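Local coordinates for hypothetical protein TTHA1606 (Thermus thermophilus, PDB 2YYB), which is of unknown function but belongs to the GTP cyclohydrolase I type 2/NIF3 family and probably binds divalent metal ions, at residues Gly175-Val180 against Leu203-Ala208; Pro137-Ala142 against Pro153-Gly158; Phe216-Leu221 against Trp233-His238; Ala48-Ala53 against Asp59-His64. All coordinates share one frame; numbering follows the deposited sequence.

Contact 1. Residues Gly175-Val180 against Leu203-Ala208; sequences GLLPKV and LNVIYA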
loop_
_atom_site.group_PDB
_atom_site.type_symbol
_atom_site.label_atom_id
_atom_site.label_comp_id
_atom_site.label_asym_id
_atom_site.label_seq_id
_atom_site.Cartn_x
_atom_site.Cartn_y
_atom_site.Cartn_z
ATOM N N GLY A 175 -3.685 -22.439 7.074
ATOM C CA GLY A 175 -2.894 -21.232 7.192
ATOM C C GLY A 175 -2.497 -20.981 8.636
ATOM O O GLY A 175 -1.443 -20.387 8.896
ATOM N N LEU A 176 -3.333 -21.447 9.571
ATOM C CA LEU A 176 -3.092 -21.289 11.012
ATOM C C LEU A 176 -2.171 -22.349 11.640
ATOM O O LEU A 176 -1.888 -22.287 12.834
ATOM C CB LEU A 176 -4.418 -21.297 11.778
ATOM C CG LEU A 176 -5.316 -20.052 11.756
ATOM C CD1 LEU A 176 -6.740 -20.428 12.213
ATOM C CD2 LEU A 176 -4.715 -18.972 12.654
ATOM N N LEU A 177 -1.711 -23.311 10.843
ATOM C CA LEU A 177 -0.842 -24.380 11.334
ATOM C C LEU A 177 0.290 -23.950 12.272
ATOM O O LEU A 177 0.434 -24.490 13.365
ATOM C CB LEU A 177 -0.238 -25.139 10.159
ATOM C CG LEU A 177 -0.254 -26.659 10.301
ATOM C CD1 LEU A 177 -1.671 -27.121 10.536
ATOM C CD2 LEU A 177 0.294 -27.299 9.051
ATOM N N PRO A 178 1.102 -22.967 11.857
ATOM C CA PRO A 178 2.229 -22.459 12.642
ATOM C C PRO A 178 1.945 -22.020 14.071
ATOM O O PRO A 178 2.849 -22.015 14.907
ATOM C CB PRO A 178 2.749 -21.316 11.781
ATOM C CG PRO A 178 1.522 -20.834 11.092
ATOM C CD PRO A 178 0.914 -22.133 10.657
ATOM N N LYS A 179 0.701 -21.657 14.359
ATOM C CA LYS A 179 0.338 -21.214 15.701
ATOM C C LYS A 179 -0.319 -22.323 16.533
ATOM O O LYS A 179 -0.455 -22.203 17.748
ATOM C CB LYS A 179 -0.588 -20.000 15.604
ATOM C CG LYS A 179 0.065 -18.771 14.967
ATOM C CD LYS A 179 -0.908 -17.601 14.877
ATOM C CE LYS A 179 -0.191 -16.259 14.680
ATOM N NZ LYS A 179 0.541 -16.153 13.375
ATOM N N VAL A 180 -0.707 -23.409 15.875
ATOM C CA VAL A 180 -1.343 -24.525 16.563
ATOM C C VAL A 180 -0.468 -25.007 17.701
ATOM O O VAL A 180 0.694 -25.358 17.495
ATOM C CB VAL A 180 -1.592 -25.712 15.606
ATOM C CG1 VAL A 180 -2.109 -26.901 16.381
ATOM C CG2 VAL A 180 -2.597 -25.318 14.542
ATOM N N LEU A 203 2.732 -32.643 14.771
ATOM C CA LEU A 203 1.362 -32.191 14.938
ATOM C C LEU A 203 0.393 -33.295 14.534
ATOM O O LEU A 203 0.671 -34.098 13.647
ATOM C CB LEU A 203 1.112 -30.973 14.054
ATOM C CG LEU A 203 0.863 -29.596 14.663
ATOM C CD1 LEU A 203 1.868 -29.291 15.742
ATOM C CD2 LEU A 203 0.951 -28.558 13.562
ATOM N N ASN A 204 -0.736 -33.345 15.215
ATOM C CA ASN A 204 -1.774 -34.303 14.887
ATOM C C ASN A 204 -2.781 -33.414 14.189
ATOM O O ASN A 204 -3.145 -32.355 14.727
ATOM C CB ASN A 204 -2.415 -34.880 16.148
ATOM C CG ASN A 204 -1.685 -36.095 16.686
ATOM O OD1 ASN A 204 -1.747 -36.370 17.892
ATOM N ND2 ASN A 204 -1.007 -36.842 15.804
ATOM N N VAL A 205 -3.210 -33.812 12.996
ATOM C CA VAL A 205 -4.181 -33.010 12.269
ATOM C C VAL A 205 -5.214 -33.897 11.623
ATOM O O VAL A 205 -4.867 -34.910 11.015
ATOM C CB VAL A 205 -3.521 -32.159 11.148
ATOM C CG1 VAL A 205 -4.589 -31.346 10.416
ATOM C CG2 VAL A 205 -2.472 -31.253 11.729
ATOM N N ILE A 206 -6.482 -33.522 11.764
ATOM C CA ILE A 206 -7.576 -34.282 11.155
ATOM C C ILE A 206 -8.318 -33.352 10.190
ATOM O O ILE A 206 -8.784 -32.278 10.594
ATOM C CB ILE A 206 -8.632 -34.777 12.203
ATOM C CG1 ILE A 206 -7.988 -35.662 13.271
ATOM C CG2 ILE A 206 -9.742 -35.549 11.487
ATOM C CD1 ILE A 206 -7.603 -37.019 12.770
ATOM N N TYR A 207 -8.420 -33.764 8.928
ATOM C CA TYR A 207 -9.129 -32.987 7.894
ATOM C C TYR A 207 -10.484 -33.645 7.664
ATOM O O TYR A 207 -10.558 -34.729 7.098
ATOM C CB TYR A 207 -8.322 -32.963 6.582
ATOM C CG TYR A 207 -7.037 -32.190 6.719
ATOM C CD1 TYR A 207 -7.058 -30.819 6.969
ATOM C CD2 TYR A 207 -5.795 -32.836 6.685
ATOM C CE1 TYR A 207 -5.877 -30.107 7.192
ATOM C CE2 TYR A 207 -4.603 -32.124 6.906
ATOM C CZ TYR A 207 -4.661 -30.766 7.162
ATOM O OH TYR A 207 -3.520 -30.057 7.426
ATOM N N ALA A 208 -11.554 -32.985 8.105
ATOM C CA ALA A 208 -12.892 -33.555 7.971
ATOM C C ALA A 208 -13.777 -32.999 6.847
ATOM O O ALA A 208 -14.991 -33.240 6.830
ATOM C CB ALA A 208 -13.612 -33.455 9.309
#
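Leu177 and Leu203 meet side by side, their side chains sliding past each other in opposite directions rather than butting end to end. The methyl that does the work is CD2 of Leu203, which comes to 4.0 Å from Leu177 CG. The same methyl reaches Val180 as well, with Leu203 CD2 4.3 Å from Val180 CB, so one branch of a single leucine touches Leu177 in the 3-10 segment and Val180 just after it. The backbone explains why these two lie close together: Val180 N donates to Leu177 O at 3.0 Å, bringing Val180, which points at segment 203-208, next to Leu177, whose outer branch reaches it. Two residues on from Leu203, within strand 204-207, Val205 makes a looser touch, its CG2 lying 4.4 Å from Leu177 CD1.

Val205 is split between two tasks. With CG1 anti to the backbone N (chi1 180°), that methyl is sent over one face of the Tyr207 ring, 3.3 Å above the plane and displaced toward the rim, while CG2 is left for Leu177. Everything that crosses here is aliphatic, and all four touching residues are buried, so the turn is held to the strand and the residue leading into it by van der Waals packing.

The arrangement is that of a connection laid over one face of a mixed four-stranded sheet. Segment 175-180 lies between strands 166-169 and 184-187, and both Leu177 and Val180 also touch Phe185 on the latter. Helix 195-200 covers the same side, placing Thr198 against Leu177 and Val205, while strand 204-207 runs between 184-187 and 154-157.

Contact 2. Residues Pro137-Ala142 against Pro153-Gly158; sequences PLLQVA and PLVHQG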
loop_
_atom_site.group_PDB
_atom_site.type_symbol
_atom_site.label_atom_id
_atom_site.label_comp_id
_atom_site.label_asym_id
_atom_site.label_seq_id
_atom_site.Cartn_x
_atom_site.Cartn_y
_atom_site.Cartn_z
ATOM N N PRO A 137 -8.206 -39.158 25.248
ATOM C CA PRO A 137 -8.742 -40.237 24.413
ATOM C C PRO A 137 -7.798 -40.494 23.246
ATOM O O PRO A 137 -7.024 -39.615 22.856
ATOM C CB PRO A 137 -10.081 -39.678 23.958
ATOM C CG PRO A 137 -9.745 -38.256 23.705
ATOM C CD PRO A 137 -8.830 -37.874 24.878
ATOM N N LEU A 138 -7.855 -41.698 22.694
ATOM C CA LEU A 138 -7.001 -42.059 21.571
ATOM C C LEU A 138 -7.253 -41.118 20.399
ATOM O O LEU A 138 -7.980 -40.137 20.537
ATOM C CB LEU A 138 -7.275 -43.502 21.151
ATOM C CG LEU A 138 -8.734 -43.880 20.886
ATOM C CD1 LEU A 138 -8.801 -45.283 20.282
ATOM C CD2 LEU A 138 -9.531 -43.806 22.189
ATOM N N LEU A 139 -6.653 -41.401 19.246
ATOM C CA LEU A 139 -6.866 -40.535 18.096
ATOM C C LEU A 139 -8.073 -41.002 17.294
ATOM O O LEU A 139 -8.213 -40.660 16.119
ATOM C CB LEU A 139 -5.625 -40.486 17.199
ATOM C CG LEU A 139 -5.610 -39.421 16.087
ATOM C CD1 LEU A 139 -5.648 -38.035 16.698
ATOM C CD2 LEU A 139 -4.367 -39.573 15.232
ATOM N N GLN A 140 -8.946 -41.791 17.919
ATOM C CA GLN A 140 -10.143 -42.233 17.215
ATOM C C GLN A 140 -11.293 -41.285 17.448
ATOM O O GLN A 140 -12.456 -41.666 17.582
ATOM C CB GLN A 140 -10.508 -43.656 17.585
ATOM C CG GLN A 140 -9.542 -44.650 16.940
ATOM C CD GLN A 140 -8.870 -44.084 15.689
ATOM O OE1 GLN A 140 -8.022 -43.190 15.777
ATOM N NE2 GLN A 140 -9.249 -44.604 14.524
ATOM N N VAL A 141 -10.909 -40.018 17.513
ATOM C CA VAL A 141 -11.838 -38.927 17.632
ATOM C C VAL A 141 -12.116 -38.775 16.139
ATOM O O VAL A 141 -12.996 -38.033 15.723
ATOM C CB VAL A 141 -11.150 -37.654 18.168
ATOM C CG1 VAL A 141 -10.247 -38.009 19.327
ATOM C CG2 VAL A 141 -10.363 -36.974 17.064
ATOM N N ALA A 142 -11.328 -39.506 15.349
ATOM C CA ALA A 142 -11.439 -39.527 13.897
ATOM C C ALA A 142 -12.694 -40.292 13.539
ATOM O O ALA A 142 -13.213 -40.190 12.432
ATOM C CB ALA A 142 -10.236 -40.215 13.289
ATOM N N PRO A 153 -12.689 -39.122 8.014
ATOM C CA PRO A 153 -11.735 -38.024 7.812
ATOM C C PRO A 153 -10.307 -38.458 7.490
ATOM O O PRO A 153 -9.951 -39.627 7.609
ATOM C CB PRO A 153 -11.810 -37.258 9.129
ATOM C CG PRO A 153 -12.042 -38.335 10.112
ATOM C CD PRO A 153 -13.076 -39.213 9.433
ATOM N N LEU A 154 -9.506 -37.495 7.056
ATOM C CA LEU A 154 -8.111 -37.736 6.733
ATOM C C LEU A 154 -7.379 -37.353 8.007
ATOM O O LEU A 154 -7.653 -36.306 8.610
ATOM C CB LEU A 154 -7.662 -36.842 5.578
ATOM C CG LEU A 154 -6.179 -36.864 5.200
ATOM C CD1 LEU A 154 -5.801 -38.229 4.668
ATOM C CD2 LEU A 154 -5.898 -35.787 4.161
ATOM N N VAL A 155 -6.472 -38.218 8.438
ATOM C CA VAL A 155 -5.732 -37.939 9.646
ATOM C C VAL A 155 -4.245 -38.032 9.378
ATOM O O VAL A 155 -3.780 -38.968 8.729
ATOM C CB VAL A 155 -6.174 -38.896 10.804
ATOM C CG1 VAL A 155 -7.049 -40.003 10.250
ATOM C CG2 VAL A 155 -4.961 -39.465 11.543
ATOM N N HIS A 156 -3.527 -37.018 9.851
ATOM C CA HIS A 156 -2.081 -36.928 9.722
ATOM C C HIS A 156 -1.518 -36.924 11.140
ATOM O O HIS A 156 -1.561 -35.905 11.840
ATOM C CB HIS A 156 -1.676 -35.634 8.995
ATOM C CG HIS A 156 -1.878 -35.685 7.510
ATOM N ND1 HIS A 156 -1.761 -34.573 6.706
ATOM C CD2 HIS A 156 -2.167 -36.719 6.681
ATOM C CE1 HIS A 156 -1.966 -34.921 5.446
ATOM N NE2 HIS A 156 -2.215 -36.217 5.405
ATOM N N GLN A 157 -1.007 -38.073 11.565
ATOM C CA GLN A 157 -0.457 -38.186 12.901
ATOM C C GLN A 157 1.043 -37.996 12.916
ATOM O O GLN A 157 1.787 -38.860 12.477
ATOM C CB GLN A 157 -0.792 -39.549 13.508
ATOM C CG GLN A 157 -0.150 -39.748 14.863
ATOM C CD GLN A 157 -0.338 -41.135 15.433
ATOM O OE1 GLN A 157 0.191 -41.428 16.503
ATOM N NE2 GLN A 157 -1.095 -41.996 14.738
ATOM N N GLY A 158 1.486 -36.863 13.429
ATOM C CA GLY A 158 2.910 -36.609 13.486
ATOM C C GLY A 158 3.340 -36.685 14.931
ATOM O O GLY A 158 4.504 -36.980 15.251
#
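Leu139 and Ala142 are the two bumps that the start of helix 141-147, with the turn before it, presses onto strand 154-157, an outermost strand within this chain of a mixed four-stranded sheet of an alpha/beta fold. Pro153, just before the strand, Val155 and Gln157 point to this side, while Leu154 and His156 point the other way. The result is a shallow relief of three residues, Pro153, Val155 and Gln157, against which the two side chains settle.

Leu139 fills the dip between Val155 and Gln157. Its CG stands anti to the backbone N (chi1 -169°), which carries the branch out toward the strand, and CD2 is the methyl that enters. It meets Val155 tip to tip, Leu139 CD2 lying 3.7 Å from Val155 CG2. Against Gln157 the side chains cross obliquely, and the contact is with the base of the glutamine, Leu139 CD2 to Gln157 CB at 4.0 Å. The far end of Leu139 thus touches a neighbour along the strand on each flank.

The strand residues are backed in turn by the next strand: Pro153 and Val155 rest on Ile206, and Gln157 on Asn204. Leu139 also touches Val163 in the loop after the strand.

The second hollow, between Pro153 and Val155, is taken by a single methyl. Ala142 CB lies 4.1 Å from Pro153 CG and 4.4 Å from Val155 CG1, so the proline ring and one valine branch share it.

Contact 3. Residues Phe216-Leu221 against Trp233-His238; sequences FGVKAL and WVFLDH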
loop_
_atom_site.group_PDB
_atom_site.type_symbol
_atom_site.label_atom_id
_atom_site.label_comp_id
_atom_site.label_asym_id
_atom_site.label_seq_id
_atom_site.Cartn_x
_atom_site.Cartn_y
_atom_site.Cartn_z
ATOM N N PHE A 216 -22.344 -27.018 10.278
ATOM C CA PHE A 216 -22.854 -26.776 11.625
ATOM C C PHE A 216 -23.350 -25.379 12.002
ATOM O O PHE A 216 -24.238 -25.249 12.836
ATOM C CB PHE A 216 -21.790 -27.245 12.625
ATOM C CG PHE A 216 -21.403 -28.682 12.444
ATOM C CD1 PHE A 216 -22.232 -29.707 12.913
ATOM C CD2 PHE A 216 -20.251 -29.022 11.733
ATOM C CE1 PHE A 216 -21.917 -31.058 12.667
ATOM C CE2 PHE A 216 -19.926 -30.361 11.482
ATOM C CZ PHE A 216 -20.756 -31.381 11.946
ATOM N N GLY A 217 -22.787 -24.337 11.416
ATOM C CA GLY A 217 -23.239 -23.001 11.757
ATOM C C GLY A 217 -24.641 -22.679 11.239
ATOM O O GLY A 217 -25.567 -22.405 12.031
ATOM N N VAL A 218 -24.789 -22.709 9.913
ATOM C CA VAL A 218 -26.066 -22.417 9.278
ATOM C C VAL A 218 -27.170 -23.186 9.980
ATOM O O VAL A 218 -28.176 -22.598 10.349
ATOM C CB VAL A 218 -26.078 -22.740 7.726
ATOM C CG1 VAL A 218 -25.250 -21.735 6.991
ATOM C CG2 VAL A 218 -25.568 -24.122 7.449
ATOM N N LYS A 219 -26.975 -24.484 10.202
ATOM C CA LYS A 219 -28.013 -25.258 10.886
ATOM C C LYS A 219 -28.333 -24.675 12.259
ATOM O O LYS A 219 -29.493 -24.397 12.561
ATOM C CB LYS A 219 -27.621 -26.732 11.022
ATOM C CG LYS A 219 -27.702 -27.519 9.717
ATOM C CD LYS A 219 -27.391 -28.998 9.938
ATOM C CE LYS A 219 -27.452 -29.791 8.641
ATOM N NZ LYS A 219 -27.081 -31.219 8.877
ATOM N N ALA A 220 -27.319 -24.474 13.091
ATOM C CA ALA A 220 -27.580 -23.922 14.411
ATOM C C ALA A 220 -28.344 -22.606 14.246
ATOM O O ALA A 220 -29.440 -22.455 14.785
ATOM C CB ALA A 220 -26.264 -23.708 15.186
ATOM N N LEU A 221 -27.786 -21.673 13.477
ATOM C CA LEU A 221 -28.430 -20.377 13.247
ATOM C C LEU A 221 -29.921 -20.508 12.916
ATOM O O LEU A 221 -30.750 -19.852 13.530
ATOM C CB LEU A 221 -27.741 -19.628 12.103
ATOM C CG LEU A 221 -27.376 -18.146 12.265
ATOM C CD1 LEU A 221 -27.193 -17.534 10.874
ATOM C CD2 LEU A 221 -28.448 -17.398 13.032
ATOM N N TRP A 233 -37.754 -23.960 9.248
ATOM C CA TRP A 233 -36.607 -23.933 8.356
ATOM C C TRP A 233 -36.308 -25.284 7.740
ATOM O O TRP A 233 -36.781 -26.311 8.212
ATOM C CB TRP A 233 -35.361 -23.395 9.077
ATOM C CG TRP A 233 -34.824 -24.272 10.177
ATOM C CD1 TRP A 233 -35.310 -24.380 11.443
ATOM C CD2 TRP A 233 -33.705 -25.177 10.098
ATOM N NE1 TRP A 233 -34.569 -25.292 12.161
ATOM C CE2 TRP A 233 -33.580 -25.799 11.360
ATOM C CE3 TRP A 233 -32.799 -25.520 9.084
ATOM C CZ2 TRP A 233 -32.584 -26.751 11.639
ATOM C CZ3 TRP A 233 -31.800 -26.473 9.364
ATOM C CH2 TRP A 233 -31.706 -27.074 10.633
ATOM N N VAL A 234 -35.537 -25.262 6.662
ATOM C CA VAL A 234 -35.138 -26.470 5.961
ATOM C C VAL A 234 -33.652 -26.366 5.609
ATOM O O VAL A 234 -33.145 -25.273 5.386
ATOM C CB VAL A 234 -35.947 -26.643 4.670
ATOM C CG1 VAL A 234 -35.791 -25.418 3.793
ATOM C CG2 VAL A 234 -35.478 -27.874 3.933
ATOM N N PHE A 235 -32.947 -27.494 5.587
ATOM C CA PHE A 235 -31.532 -27.475 5.234
ATOM C C PHE A 235 -31.397 -27.900 3.779
ATOM O O PHE A 235 -31.899 -28.947 3.378
ATOM C CB PHE A 235 -30.710 -28.419 6.120
ATOM C CG PHE A 235 -29.251 -28.516 5.718
ATOM C CD1 PHE A 235 -28.383 -27.447 5.910
ATOM C CD2 PHE A 235 -28.748 -29.679 5.136
ATOM C CE1 PHE A 235 -27.032 -27.537 5.530
ATOM C CE2 PHE A 235 -27.402 -29.776 4.751
ATOM C CZ PHE A 235 -26.546 -28.709 4.948
ATOM N N LEU A 236 -30.726 -27.057 3.000
ATOM C CA LEU A 236 -30.499 -27.304 1.580
ATOM C C LEU A 236 -29.111 -27.914 1.452
ATOM O O LEU A 236 -28.112 -27.242 1.676
ATOM C CB LEU A 236 -30.623 -25.984 0.807
ATOM C CG LEU A 236 -31.991 -25.319 1.019
ATOM C CD1 LEU A 236 -32.074 -24.039 0.262
ATOM C CD2 LEU A 236 -33.097 -26.249 0.574
ATOM N N ASP A 237 -29.073 -29.194 1.091
ATOM C CA ASP A 237 -27.842 -29.976 0.989
ATOM C C ASP A 237 -27.196 -30.047 -0.399
ATOM O O ASP A 237 -27.840 -30.426 -1.371
ATOM C CB ASP A 237 -28.142 -31.388 1.479
ATOM C CG ASP A 237 -26.906 -32.158 1.841
ATOM O OD1 ASP A 237 -27.001 -33.393 1.987
ATOM O OD2 ASP A 237 -25.843 -31.533 1.995
ATOM N N HIS A 238 -25.913 -29.690 -0.473
ATOM C CA HIS A 238 -25.150 -29.718 -1.729
ATOM C C HIS A 238 -23.716 -30.188 -1.447
ATOM O O HIS A 238 -22.758 -29.433 -1.552
ATOM C CB HIS A 238 -25.139 -28.315 -2.393
ATOM C CG HIS A 238 -24.216 -27.315 -1.732
ATOM N ND1 HIS A 238 -22.877 -27.206 -2.059
ATOM C CD2 HIS A 238 -24.439 -26.381 -0.767
ATOM C CE1 HIS A 238 -22.321 -26.254 -1.330
ATOM N NE2 HIS A 238 -23.244 -25.736 -0.538
#
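The Phe235 ring carries the aliphatic arm of Lys219 on one face and a methyl of Val218 at its edge. Lys219 CE sits almost exactly over the middle of the ring, 3.5 Å from its centroid and only 6° off the normal, a CH-pi contact. Lys219 NZ follows at 4.5 Å from the same centroid, still over the face, making a cation-pi pair. The lysine gets there because its chain is fully extended beyond CG and leaves the helix with CG anti to the carbonyl carbon (chi1 -74°). Near the ring plane, Val218 CG2 approaches Phe235 CE1 to 4.2 Å, the two side chains crossing at about a right angle.

Trp233, two residues earlier on the same side of the strand, turns one face of its indole to the helix backbone: Lys219 O lies 3.9 Å above the plane, offset toward the rim. Lys219 CB touches Trp233 CH2 at 4.1 Å, so one lysine bridges both aromatic groups. An alanine in place of Phe235 would probably leave the outer part of the lysine arm, CE and NZ, without a ring to lie on, and Val218 without its edge partner.

Helix 216-229 runs nearly antiparallel to strand 233-235, at 165°, and packs on it. This helix-then-edge-strand unit forms one border, within this chain, of the five-stranded sheet of an alpha/beta fold, with the side chain of Val218 about 4 Å from that of His64, predicted to bind one of two divalent metal cations.

Contact 4. Residues Ala48-Ala53 against Asp59-His64; sequences AIFRKA and DFLIVH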
loop_
_atom_site.group_PDB
_atom_site.type_symbol
_atom_site.label_atom_id
_atom_site.label_comp_id
_atom_site.label_asym_id
_atom_site.label_seq_id
_atom_site.Cartn_x
_atom_site.Cartn_y
_atom_site.Cartn_z
ATOM N N ALA A 48 -27.506 -24.280 -7.929
ATOM C CA ALA A 48 -28.170 -25.485 -7.446
ATOM C C ALA A 48 -28.888 -25.227 -6.123
ATOM O O ALA A 48 -30.090 -25.454 -6.019
ATOM C CB ALA A 48 -27.169 -26.620 -7.305
ATOM N N ILE A 49 -28.155 -24.755 -5.121
ATOM C CA ILE A 49 -28.754 -24.438 -3.832
ATOM C C ILE A 49 -29.946 -23.492 -3.989
ATOM O O ILE A 49 -30.968 -23.658 -3.313
ATOM C CB ILE A 49 -27.738 -23.759 -2.876
ATOM C CG1 ILE A 49 -26.763 -24.800 -2.331
ATOM C CG2 ILE A 49 -28.461 -23.078 -1.727
ATOM C CD1 ILE A 49 -27.469 -26.032 -1.757
ATOM N N PHE A 50 -29.811 -22.495 -4.863
ATOM C CA PHE A 50 -30.876 -21.531 -5.086
ATOM C C PHE A 50 -32.143 -22.145 -5.681
ATOM O O PHE A 50 -33.247 -21.755 -5.296
ATOM C CB PHE A 50 -30.374 -20.400 -5.978
ATOM C CG PHE A 50 -29.355 -19.514 -5.315
ATOM C CD1 PHE A 50 -29.036 -19.686 -3.969
ATOM C CD2 PHE A 50 -28.736 -18.496 -6.030
ATOM C CE1 PHE A 50 -28.125 -18.862 -3.346
ATOM C CE2 PHE A 50 -27.822 -17.661 -5.418
ATOM C CZ PHE A 50 -27.509 -17.839 -4.066
ATOM N N ARG A 51 -31.984 -23.087 -6.615
ATOM C CA ARG A 51 -33.119 -23.775 -7.228
ATOM C C ARG A 51 -33.851 -24.589 -6.151
ATOM O O ARG A 51 -35.085 -24.642 -6.139
ATOM C CB ARG A 51 -32.659 -24.718 -8.352
ATOM C CG ARG A 51 -32.336 -24.035 -9.676
ATOM C CD ARG A 51 -33.605 -23.585 -10.393
ATOM N NE ARG A 51 -33.412 -22.359 -11.168
ATOM C CZ ARG A 51 -34.402 -21.678 -11.746
ATOM N NH1 ARG A 51 -35.656 -22.112 -11.640
ATOM N NH2 ARG A 51 -34.150 -20.551 -12.406
ATOM N N LYS A 52 -33.084 -25.221 -5.258
ATOM C CA LYS A 52 -33.666 -26.001 -4.170
ATOM C C LYS A 52 -34.428 -25.087 -3.219
ATOM O O LYS A 52 -35.492 -25.454 -2.727
ATOM C CB LYS A 52 -32.597 -26.747 -3.361
ATOM C CG LYS A 52 -31.922 -27.907 -4.058
ATOM C CD LYS A 52 -31.403 -28.870 -2.996
ATOM C CE LYS A 52 -30.506 -29.959 -3.562
ATOM N NZ LYS A 52 -29.178 -29.397 -3.964
ATOM N N ALA A 53 -33.883 -23.904 -2.947
ATOM C CA ALA A 53 -34.564 -22.965 -2.059
ATOM C C ALA A 53 -35.884 -22.564 -2.710
ATOM O O ALA A 53 -36.892 -22.373 -2.034
ATOM C CB ALA A 53 -33.707 -21.740 -1.813
ATOM N N ASP A 59 -37.901 -18.322 1.931
ATOM C CA ASP A 59 -38.016 -16.860 1.771
ATOM C C ASP A 59 -36.735 -16.157 2.200
ATOM O O ASP A 59 -36.396 -15.087 1.703
ATOM C CB ASP A 59 -39.154 -16.282 2.635
ATOM C CG ASP A 59 -40.505 -16.787 2.226
ATOM O OD1 ASP A 59 -40.780 -16.790 1.005
ATOM O OD2 ASP A 59 -41.292 -17.172 3.113
ATOM N N PHE A 60 -36.040 -16.765 3.147
ATOM C CA PHE A 60 -34.838 -16.187 3.703
ATOM C C PHE A 60 -33.759 -17.255 3.749
ATOM O O PHE A 60 -33.750 -18.098 4.649
ATOM C CB PHE A 60 -35.148 -15.692 5.113
ATOM C CG PHE A 60 -34.172 -14.699 5.637
ATOM C CD1 PHE A 60 -34.381 -13.337 5.447
ATOM C CD2 PHE A 60 -33.042 -15.119 6.334
ATOM C CE1 PHE A 60 -33.461 -12.399 5.954
ATOM C CE2 PHE A 60 -32.131 -14.194 6.835
ATOM C CZ PHE A 60 -32.336 -12.834 6.646
ATOM N N LEU A 61 -32.868 -17.214 2.763
ATOM C CA LEU A 61 -31.757 -18.165 2.633
ATOM C C LEU A 61 -30.501 -17.645 3.326
ATOM O O LEU A 61 -30.024 -16.531 3.046
ATOM C CB LEU A 61 -31.450 -18.412 1.153
ATOM C CG LEU A 61 -30.349 -19.408 0.852
ATOM C CD1 LEU A 61 -30.580 -20.672 1.665
ATOM C CD2 LEU A 61 -30.319 -19.722 -0.621
ATOM N N ILE A 62 -29.989 -18.451 4.251
ATOM C CA ILE A 62 -28.788 -18.114 4.997
ATOM C C ILE A 62 -27.640 -19.010 4.526
ATOM O O ILE A 62 -27.770 -20.237 4.522
ATOM C CB ILE A 62 -29.010 -18.351 6.495
ATOM C CG1 ILE A 62 -30.153 -17.449 6.985
ATOM C CG2 ILE A 62 -27.685 -18.147 7.262
ATOM C CD1 ILE A 62 -30.538 -17.641 8.429
ATOM N N VAL A 63 -26.525 -18.411 4.123
ATOM C CA VAL A 63 -25.379 -19.204 3.678
ATOM C C VAL A 63 -24.090 -18.728 4.352
ATOM O O VAL A 63 -23.974 -17.557 4.738
ATOM C CB VAL A 63 -25.208 -19.135 2.139
ATOM C CG1 VAL A 63 -26.455 -19.698 1.454
ATOM C CG2 VAL A 63 -24.929 -17.687 1.704
ATOM N N HIS A 64 -23.130 -19.644 4.500
ATOM C CA HIS A 64 -21.844 -19.313 5.126
ATOM C C HIS A 64 -20.949 -18.657 4.073
ATOM O O HIS A 64 -20.210 -17.714 4.374
ATOM C CB HIS A 64 -21.176 -20.578 5.687
ATOM C CG HIS A 64 -19.863 -20.326 6.379
ATOM N ND1 HIS A 64 -19.741 -19.501 7.479
ATOM C CD2 HIS A 64 -18.613 -20.778 6.115
ATOM C CE1 HIS A 64 -18.476 -19.450 7.856
ATOM N NE2 HIS A 64 -17.768 -20.214 7.044
#
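Ile49 and Ala53, one helical turn apart, are joined by the backbone bond from Ala53 N to Ile49 O at 2.9 Å, and that turn sets both side chains on the face turned to strand 60-63. The strand answers with one residue, Leu61. Leu61 points its first bond toward the helix and, with CG anti to the backbone N (chi1 -178°), brings CD2 to it; this methyl is the point on which all three contacts converge.

Phe50 comes nearest: Leu61 CD2 is 3.6 Å from Phe50 CD1, and equally close to Phe50 CE1, so the methyl meets CD1 and CE1 obliquely. The two side chains cross at about a right angle. Ile49 offers CG2, at 4.0 Å from Leu61 CD2, also crosswise. Ala53 CB completes the socket at 4.1 Å from Leu61 CD2. All four residues are buried, and the pocket is wholly apolar.

Around it, Phe50 also packs on Leu86 of helix 77-88 and Leu93 of strand 92-95, and Leu61 rests on Leu93 too. Asp59, just before the strand, forms a salt bridge with Lys33.

The axes of residues 48-53 and 60-63 approach to 10.3 Å, their directions 149° apart. This is the helix and second strand of a beta-alpha-beta crossover linking the adjacent parallel strands 39-42 and 60-63, and the chain turns a corner at His64, a predicted metal ligand.

The four contacts fall into two pairs, one for each sheet of the chain. Contacts 1 and 2, with centres 12 Å apart, share neighbouring strands 204-207 and 154-157, joined by backbone bonds such as Tyr207 N to Leu154 O at 2.7 Å, and pack opposite faces of that sheet. Contacts 3 and 4, centres 10 Å apart, serve the five-stranded sheet; Lys52 NZ bonds to Asp237 O at 3.1 Å, and Leu236 packs on Ala53. The predicted metal site belongs with this second pair, through His64 in contact 4 and its neighbour Val218 in contact 3. Contacts 1 and 4 stand about 31 Å apart between centres, across the middle of the chain.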